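Local coordinates for nuclear inclusion protein A (Tobacco etch virus, PDB 1Q31) that cleaves the viral polyprotein as a chymotrypsin-like cysteine protease, deposited here as an active-site mutant with its own C terminus bound in the active site, at residues Lys215-Lys220 with Asn236-Ser241. The protein carries 1 engineered substitution. Residues are numbered along the deposited sequence; the frame is centred on the assembly and turned at random.
Sequences KVFMSK and NELVYS
V216 and F217 pair with V239 and Y240 as two parallel beta strands, a contact in which the C-terminal peptide of the protease, bound in the active site, is docked between strand 214-217 and strand 163-170. The latter runs antiparallel to 239-241, as an enzyme strand does to a bound peptide in trypsin-like proteases, consistent with a product-like tail; the parallel strand 214-217 forms the second wall of the groove in this structure. Three backbone hydrogen bonds join the segments. F217 uses both its polar backbone atoms: its N donates to V239 O (3.1 Å) and its O accepts from S241 N (also 3.1 Å), both fairly straight. The third, V239 N to K215 O, is more bent, at 136°.

On one face of this pair, CG2 of V216 meets CG2 of V239 at 3.5 Å, while CG1 of V216, anti to the backbone N, turns to the hydroxyl of S241. The F217 and Y240 side chains occupy the other face. L238 CD2 comes up at the edge of the F217 ring, close to its plane, 3.5 Å from F217 CE1, and also rests on the K215 chain. Beyond the strand, K220 arches over the tyrosine: its CB stands over one face of the Y240 ring, 13° off the normal, a CH-pi contact. A bend at chi3 (-53°) then brings NZ round to a weak bond with Y240 OH. That hydroxyl also bonds D148 and N174, and N174 OD1 holds K220 NZ.

The main-chain bonds thus set the register, and the side chains probably add selectivity: Y240, covered on one face by K220 CB and held at its hydroxyl by D148 and N174, lies two residues before the C-terminal residue, at P3, where this protease prefers tyrosine, consistent with a subsite that selects it.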
loop_
_atom_site.group_PDB
_atom_site.type_symbol
_atom_site.label_atom_id
_atom_site.label_comp_id
_atom_site.label_asym_id
_atom_site.label_seq_id
_atom_site.Cartn_x
_atom_site.Cartn_y
_atom_site.Cartn_z
ATOM N N LYS A 215 -17.450 -4.031 3.599
ATOM C CA LYS A 215 -17.039 -4.378 4.944
ATOM C C LYS A 215 -15.692 -5.054 4.750
ATOM O O LYS A 215 -15.513 -5.825 3.811
ATOM C CB LYS A 215 -18.026 -5.343 5.597
ATOM C CG LYS A 215 -17.707 -5.625 7.051
ATOM C CD LYS A 215 -18.762 -6.487 7.689
ATOM C CE LYS A 215 -18.542 -6.581 9.181
ATOM N NZ LYS A 215 -19.547 -7.471 9.821
ATOM N N VAL A 216 -14.748 -4.755 5.635
ATOM C CA VAL A 216 -13.409 -5.303 5.538
ATOM C C VAL A 216 -12.990 -5.978 6.841
ATOM O O VAL A 216 -13.050 -5.382 7.916
ATOM C CB VAL A 216 -12.409 -4.178 5.186
ATOM C CG1 VAL A 216 -11.014 -4.736 5.082
ATOM C CG2 VAL A 216 -12.822 -3.502 3.882
ATOM N N PHE A 217 -12.583 -7.239 6.746
ATOM C CA PHE A 217 -12.143 -7.987 7.920
ATOM C C PHE A 217 -10.639 -8.052 7.810
ATOM O O PHE A 217 -10.119 -8.221 6.713
ATOM C CB PHE A 217 -12.723 -9.403 7.908
ATOM C CG PHE A 217 -14.223 -9.441 7.815
ATOM C CD1 PHE A 217 -14.882 -8.928 6.692
ATOM C CD2 PHE A 217 -14.986 -9.969 8.852
ATOM C CE1 PHE A 217 -16.275 -8.941 6.611
ATOM C CE2 PHE A 217 -16.379 -9.987 8.777
ATOM C CZ PHE A 217 -17.022 -9.472 7.658
ATOM N N MET A 218 -9.932 -7.915 8.926
ATOM C CA MET A 218 -8.471 -7.961 8.871
ATOM C C MET A 218 -7.974 -9.342 8.442
ATOM O O MET A 218 -6.766 -9.548 8.275
ATOM C CB MET A 218 -7.850 -7.570 10.216
ATOM C CG MET A 218 -8.401 -6.259 10.778
ATOM S SD MET A 218 -8.227 -4.781 9.735
ATOM C CE MET A 218 -9.738 -4.866 8.640
ATOM N N SER A 219 -8.900 -10.278 8.247
ATOM C CA SER A 219 -8.533 -11.623 7.813
ATOM C C SER A 219 -9.738 -12.441 7.350
ATOM O O SER A 219 -10.868 -12.204 7.784
ATOM C CB SER A 219 -7.828 -12.357 8.951
ATOM O OG SER A 219 -8.599 -12.304 10.139
ATOM N N LYS A 220 -9.494 -13.400 6.465
ATOM C CA LYS A 220 -10.557 -14.256 5.962
ATOM C C LYS A 220 -11.115 -15.023 7.159
ATOM O O LYS A 220 -10.339 -15.512 7.986
ATOM C CB LYS A 220 -9.971 -15.245 4.940
ATOM C CG LYS A 220 -10.960 -15.903 3.986
ATOM C CD LYS A 220 -10.205 -16.782 2.998
ATOM C CE LYS A 220 -9.095 -15.992 2.299
ATOM N NZ LYS A 220 -8.073 -16.831 1.606
ATOM N N ASN A 236 -22.263 -3.715 -1.830
ATOM C CA ASN A 236 -21.167 -4.586 -2.319
ATOM C C ASN A 236 -20.710 -5.792 -1.475
ATOM O O ASN A 236 -21.069 -5.931 -0.307
ATOM C CB ASN A 236 -19.961 -3.710 -2.637
ATOM C CG ASN A 236 -20.328 -2.250 -2.718
ATOM O OD1 ASN A 236 -20.564 -1.612 -1.700
ATOM N ND2 ASN A 236 -20.398 -1.717 -3.930
ATOM N N GLU A 237 -19.888 -6.647 -2.077
ATOM C CA GLU A 237 -19.420 -7.854 -1.408
ATOM C C GLU A 237 -18.353 -7.729 -0.331
ATOM O O GLU A 237 -17.466 -6.883 -0.406
ATOM C CB GLU A 237 -18.943 -8.877 -2.446
ATOM C CG GLU A 237 -17.686 -8.495 -3.248
ATOM C CD GLU A 237 -16.982 -9.722 -3.836
ATOM O OE1 GLU A 237 -16.048 -9.571 -4.653
ATOM O OE2 GLU A 237 -17.371 -10.852 -3.470
ATOM N N LEU A 238 -18.451 -8.592 0.675
ATOM C CA LEU A 238 -17.485 -8.611 1.764
ATOM C C LEU A 238 -16.089 -8.770 1.165
ATOM O O LEU A 238 -15.949 -9.231 0.028
ATOM C CB LEU A 238 -17.735 -9.798 2.701
ATOM C CG LEU A 238 -18.979 -9.933 3.577
ATOM C CD1 LEU A 238 -18.914 -11.250 4.360
ATOM C CD2 LEU A 238 -19.050 -8.760 4.533
ATOM N N VAL A 239 -15.069 -8.397 1.939
ATOM C CA VAL A 239 -13.672 -8.512 1.520
ATOM C C VAL A 239 -12.788 -8.591 2.753
ATOM O O VAL A 239 -13.218 -8.248 3.858
ATOM C CB VAL A 239 -13.200 -7.289 0.718
ATOM C CG1 VAL A 239 -13.983 -7.159 -0.567
ATOM C CG2 VAL A 239 -13.344 -6.043 1.571
ATOM N N TYR A 240 -11.557 -9.054 2.557
ATOM C CA TYR A 240 -10.605 -9.135 3.650
ATOM C C TYR A 240 -9.309 -8.504 3.162
ATOM O O TYR A 240 -9.011 -8.508 1.967
ATOM C CB TYR A 240 -10.405 -10.594 4.116
ATOM C CG TYR A 240 -9.556 -11.466 3.229
ATOM C CD1 TYR A 240 -8.270 -11.854 3.631
ATOM C CD2 TYR A 240 -10.022 -11.895 1.989
ATOM C CE1 TYR A 240 -7.460 -12.647 2.821
ATOM C CE2 TYR A 240 -9.220 -12.690 1.157
ATOM C CZ TYR A 240 -7.934 -13.062 1.582
ATOM O OH TYR A 240 -7.124 -13.826 0.762
ATOM N N SER A 241 -8.567 -7.916 4.093
ATOM C CA SER A 241 -7.309 -7.261 3.781
ATOM C C SER A 241 -6.212 -8.288 3.601
ATOM O O SER A 241 -6.060 -9.191 4.413
ATOM C CB SER A 241 -6.931 -6.291 4.909
ATOM O OG SER A 241 -7.590 -5.042 4.775
#